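Local coordinates for molybdopterin-guanine dinucleotide biosynthesis adapter protein (Escherichia coli, PDB 1NP6) that binds GTP, hydrolyses it weakly, and may act as an adapter for efficient biosynthesis and use of the molybdopterin guanine dinucleotide form of the molybdenum cofactor, at residues 25-28 with 29-33; 163-166 with 167-171. All coordinates share one frame; numbering follows the deposited sequence.

Contact 1 of 2, residues 25-28 with 29-33; sequences KLIP and ALCAR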
loop_
_atom_site.group_PDB
_atom_site.type_symbol
_atom_site.label_atom_id
_atom_site.label_comp_id
_atom_site.label_asym_id
_atom_site.label_seq_id
_atom_site.Cartn_x
_atom_site.Cartn_y
_atom_site.Cartn_z
ATOM N N LYS B 25 -11.722 5.084 19.024
ATOM C CA LYS B 25 -12.750 4.325 19.757
ATOM C C LYS B 25 -13.956 3.871 18.915
ATOM O O LYS B 25 -14.631 2.904 19.260
ATOM C CB LYS B 25 -13.290 5.120 20.956
ATOM C CG LYS B 25 -12.340 6.143 21.559
ATOM C CD LYS B 25 -12.719 6.450 22.995
ATOM C CE LYS B 25 -13.750 7.564 23.077
ATOM N NZ LYS B 25 -14.592 7.475 24.310
ATOM N N LEU B 26 -14.260 4.581 17.834
ATOM C CA LEU B 26 -15.418 4.216 17.015
ATOM C C LEU B 26 -15.167 2.968 16.180
ATOM O O LEU B 26 -16.058 2.105 16.061
ATOM C CB LEU B 26 -15.824 5.398 16.106
ATOM C CG LEU B 26 -16.964 5.118 15.120
ATOM C CD1 LEU B 26 -18.298 4.873 15.829
ATOM C CD2 LEU B 26 -17.061 6.272 14.086
ATOM N N ILE B 27 -13.959 2.864 15.613
ATOM C CA ILE B 27 -13.583 1.751 14.742
ATOM C C ILE B 27 -13.707 0.377 15.457
ATOM O O ILE B 27 -14.332 -0.542 14.925
ATOM C CB ILE B 27 -12.182 1.989 14.097
ATOM C CG1 ILE B 27 -12.284 3.059 12.981
ATOM C CG2 ILE B 27 -11.597 0.697 13.506
ATOM C CD1 ILE B 27 -10.935 3.688 12.573
ATOM N N PRO B 28 -13.147 0.235 16.655
ATOM C CA PRO B 28 -13.362 -1.000 17.435
ATOM C C PRO B 28 -14.838 -1.314 17.653
ATOM O O PRO B 28 -15.228 -2.474 17.493
ATOM C CB PRO B 28 -12.667 -0.708 18.784
ATOM C CG PRO B 28 -11.633 0.325 18.472
ATOM C CD PRO B 28 -12.232 1.176 17.339
ATOM N N ALA B 29 -15.631 -0.291 18.006
ATOM C CA ALA B 29 -17.047 -0.424 18.246
ATOM C C ALA B 29 -17.800 -0.893 17.001
ATOM O O ALA B 29 -18.712 -1.720 17.087
ATOM C CB ALA B 29 -17.615 0.877 18.753
ATOM N N LEU B 30 -17.420 -0.366 15.842
ATOM C CA LEU B 30 -17.983 -0.852 14.587
ATOM C C LEU B 30 -17.607 -2.326 14.342
ATOM O O LEU B 30 -18.460 -3.142 13.983
ATOM C CB LEU B 30 -17.538 0.038 13.411
ATOM C CG LEU B 30 -18.107 1.471 13.371
ATOM C CD1 LEU B 30 -17.426 2.321 12.292
ATOM C CD2 LEU B 30 -19.635 1.495 13.206
ATOM N N CYS B 31 -16.326 -2.649 14.535
ATOM C CA CYS B 31 -15.814 -3.993 14.313
ATOM C C CYS B 31 -16.531 -5.011 15.214
ATOM O O CYS B 31 -16.762 -6.155 14.810
ATOM C CB CYS B 31 -14.307 -4.040 14.585
ATOM S SG CYS B 31 -13.262 -3.386 13.273
ATOM N N ALA B 32 -16.897 -4.580 16.420
ATOM C CA ALA B 32 -17.617 -5.443 17.369
ATOM C C ALA B 32 -18.999 -5.861 16.859
ATOM O O ALA B 32 -19.474 -6.941 17.196
ATOM C CB ALA B 32 -17.741 -4.769 18.721
ATOM N N ARG B 33 -19.638 -5.005 16.057
ATOM C CA ARG B 33 -20.941 -5.317 15.454
ATOM C C ARG B 33 -20.841 -6.122 14.137
ATOM O O ARG B 33 -21.870 -6.431 13.501
ATOM C CB ARG B 33 -21.750 -4.033 15.233
ATOM C CG ARG B 33 -22.176 -3.305 16.498
ATOM C CD ARG B 33 -22.413 -1.821 16.291
ATOM N NE ARG B 33 -22.445 -1.066 17.544
ATOM C CZ ARG B 33 -23.553 -0.710 18.180
ATOM N NH1 ARG B 33 -24.742 -1.036 17.697
ATOM N NH2 ARG B 33 -23.478 -0.021 19.307
#
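L30 lies one helical turn beyond L26 on helix 19-32, and its side chain can be followed from the backbone outward. Its CB rests 3.6 Å from the carbonyl O of I27. CG then comes closer to the preceding turn, 3.4 Å from L26 O, because it is turned beside the backbone N (chi1 -69°). Of the two methyls it is CD1 that leans back, reaching L26 CG at 4.0 Å. L26 holds its own CG opposite its backbone N (chi1 176°), and the two leucines cross at a slant. L30 N donates to L26 O at 2.8 Å. C31 N to I27 O and A32 N to P28 O are the next two rungs, the last more bent (143°). P28 brings no N-H, so the helix kinks where the bond to the preceding turn is missing, yet its carbonyl still serves A32. A29 CB sits 3.3 Å from L26 O, and its small side chain suits the close approach of helix 158-170, where it touches E159. Helix 19-32 follows the P-loop of this nucleotide-binding fold. L26 also faces helix 158-170, touching L161, while I27 and L30 lie on L105 and L103 of strand 103-107. P28 and C31 turn to A62 and G63 of the second subunit.

Contact 2 of 2, residues 163-166 with 167-171; sequences DFVV and EWMQK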
loop_
_atom_site.group_PDB
_atom_site.type_symbol
_atom_site.label_atom_id
_atom_site.label_comp_id
_atom_site.label_asym_id
_atom_site.label_seq_id
_atom_site.Cartn_x
_atom_site.Cartn_y
_atom_site.Cartn_z
ATOM N N ASP B 163 -24.364 3.205 16.487
ATOM C CA ASP B 163 -25.734 2.879 16.113
ATOM C C ASP B 163 -26.193 3.770 14.963
ATOM O O ASP B 163 -26.863 3.298 14.047
ATOM C CB ASP B 163 -26.700 3.064 17.291
ATOM C CG ASP B 163 -26.564 1.973 18.355
ATOM O OD1 ASP B 163 -25.828 0.993 18.140
ATOM O OD2 ASP B 163 -27.165 2.021 19.439
ATOM N N PHE B 164 -25.841 5.051 15.033
ATOM C CA PHE B 164 -26.273 6.034 14.029
ATOM C C PHE B 164 -25.625 5.754 12.664
ATOM O O PHE B 164 -26.256 5.941 11.601
ATOM C CB PHE B 164 -25.977 7.462 14.512
ATOM C CG PHE B 164 -26.284 8.528 13.488
ATOM C CD1 PHE B 164 -27.540 9.126 13.445
ATOM C CD2 PHE B 164 -25.312 8.924 12.569
ATOM C CE1 PHE B 164 -27.831 10.099 12.481
ATOM C CE2 PHE B 164 -25.597 9.894 11.609
ATOM C CZ PHE B 164 -26.859 10.484 11.579
ATOM N N VAL B 165 -24.365 5.328 12.701
ATOM C CA VAL B 165 -23.641 4.950 11.488
ATOM C C VAL B 165 -24.257 3.691 10.860
ATOM O O VAL B 165 -24.546 3.680 9.676
ATOM C CB VAL B 165 -22.105 4.823 11.707
ATOM C CG1 VAL B 165 -21.384 4.288 10.453
ATOM C CG2 VAL B 165 -21.481 6.149 12.162
ATOM N N VAL B 166 -24.495 2.633 11.624
ATOM C CA VAL B 166 -25.236 1.479 11.051
ATOM C C VAL B 166 -26.567 1.858 10.333
ATOM O O VAL B 166 -26.850 1.402 9.212
ATOM C CB VAL B 166 -25.510 0.382 12.104
ATOM C CG1 VAL B 166 -26.332 -0.769 11.492
ATOM C CG2 VAL B 166 -24.208 -0.143 12.651
ATOM N N GLU B 167 -27.362 2.699 10.988
ATOM C CA GLU B 167 -28.666 3.100 10.481
ATOM C C GLU B 167 -28.567 3.911 9.185
ATOM O O GLU B 167 -29.401 3.758 8.305
ATOM C CB GLU B 167 -29.436 3.872 11.552
ATOM C CG GLU B 167 -30.169 2.948 12.507
ATOM C CD GLU B 167 -30.069 3.392 13.951
ATOM O OE1 GLU B 167 -30.381 4.569 14.234
ATOM O OE2 GLU B 167 -29.685 2.561 14.801
ATOM N N TRP B 168 -27.548 4.770 9.101
ATOM C CA TRP B 168 -27.203 5.488 7.883
ATOM C C TRP B 168 -26.763 4.523 6.775
ATOM O O TRP B 168 -27.160 4.689 5.609
ATOM C CB TRP B 168 -26.126 6.548 8.163
ATOM C CG TRP B 168 -25.590 7.190 6.904
ATOM C CD1 TRP B 168 -26.173 8.210 6.178
ATOM C CD2 TRP B 168 -24.377 6.857 6.221
ATOM N NE1 TRP B 168 -25.384 8.524 5.098
ATOM C CE2 TRP B 168 -24.285 7.703 5.088
ATOM C CE3 TRP B 168 -23.353 5.915 6.438
ATOM C CZ2 TRP B 168 -23.213 7.640 4.192
ATOM C CZ3 TRP B 168 -22.293 5.850 5.547
ATOM C CH2 TRP B 168 -22.227 6.718 4.435
ATOM N N MET B 169 -25.964 3.513 7.138
ATOM C CA MET B 169 -25.486 2.515 6.173
ATOM C C MET B 169 -26.637 1.733 5.515
ATOM O O MET B 169 -26.592 1.427 4.315
ATOM C CB MET B 169 -24.492 1.535 6.819
ATOM C CG MET B 169 -23.074 2.092 7.012
ATOM S SD MET B 169 -22.056 0.967 8.096
ATOM C CE MET B 169 -21.628 -0.236 6.906
ATOM N N GLN B 170 -27.665 1.422 6.303
ATOM C CA GLN B 170 -28.847 0.701 5.811
ATOM C C GLN B 170 -29.578 1.465 4.704
ATOM O O GLN B 170 -30.168 0.853 3.816
ATOM C CB GLN B 170 -29.822 0.424 6.950
ATOM C CG GLN B 170 -29.306 -0.546 7.996
ATOM C CD GLN B 170 -30.184 -0.551 9.231
ATOM O OE1 GLN B 170 -30.775 0.471 9.570
ATOM N NE2 GLN B 170 -30.275 -1.696 9.901
ATOM N N LYS B 171 -29.511 2.794 4.760
ATOM C CA LYS B 171 -30.164 3.665 3.779
ATOM C C LYS B 171 -29.370 3.783 2.489
ATOM O O LYS B 171 -29.877 4.312 1.498
ATOM C CB LYS B 171 -30.431 5.068 4.366
ATOM C CG LYS B 171 -31.496 5.080 5.470
ATOM C CD LYS B 171 -31.657 6.458 6.105
ATOM C CE LYS B 171 -31.523 6.390 7.629
ATOM N NZ LYS B 171 -32.605 7.111 8.362
#
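This is a local contact between successive turns of the C-terminal helix 158-170, largely at the surface, in which the inward residues V165 and M169 meet across one turn. V165 CG1 lies 4.1 Å from M169 SD, the two side chains crossing at an angle. Backbone bonds tie the turns together: M169 N reaches V165 O at 2.9 Å and E167 N reaches D163 O at 3.2 Å, while W168 N and Q170 N bond to F164 O and V166 O. As in other P-loop NTPase folds, the helix packs against a parallel sheet. Aromatic bulk suits F164, which touches strands 137-142 and 151-154, and W168, which spans I138 and L103; M169 extends to D102, a predicted GTP-binding residue. Polar side chains gather on the outward flank, beside V166, which packs on I35. E167 sets its CG beside the backbone N (chi1 -84°), and a bend at chi2 folds the carboxylate back over the preceding turn. There OE2 comes to 3.0 Å from D163 O, two acceptors and not a hydrogen bond, so the approach is probably mildly unfavourable. D163 OD2 and E167 OE2, like charges, are 5.3 Å apart. D163 OD1 is modelled in a salt bridge with R33 NH1 of the neighbouring 29-33 segment, at a doubtfully short separation, so its charge is probably balanced.

Contact 1 and contact 2 each join consecutive turns of one helix, and the two helices, 19-32 and 158-170, pack side by side on the parallel sheet, both reaching L103 of strand 103-107. The centres of the two contacts are about 13 Å apart. Contact 1 is the more buried, its leucines, isoleucine and alanine enclosed by sheet, neighbouring helix and second subunit. Contact 2 is more a surface contact: V165, the aromatics and M169 pack on the sheet, E167 and Q170 are exposed, D163 lies between the helices, and no other chain of the assembly touches it. The helices meet directly through apolar packing of L30 CD2 on V165 CG1 and through ionic contacts of R33, whose NH2 also bridges E159.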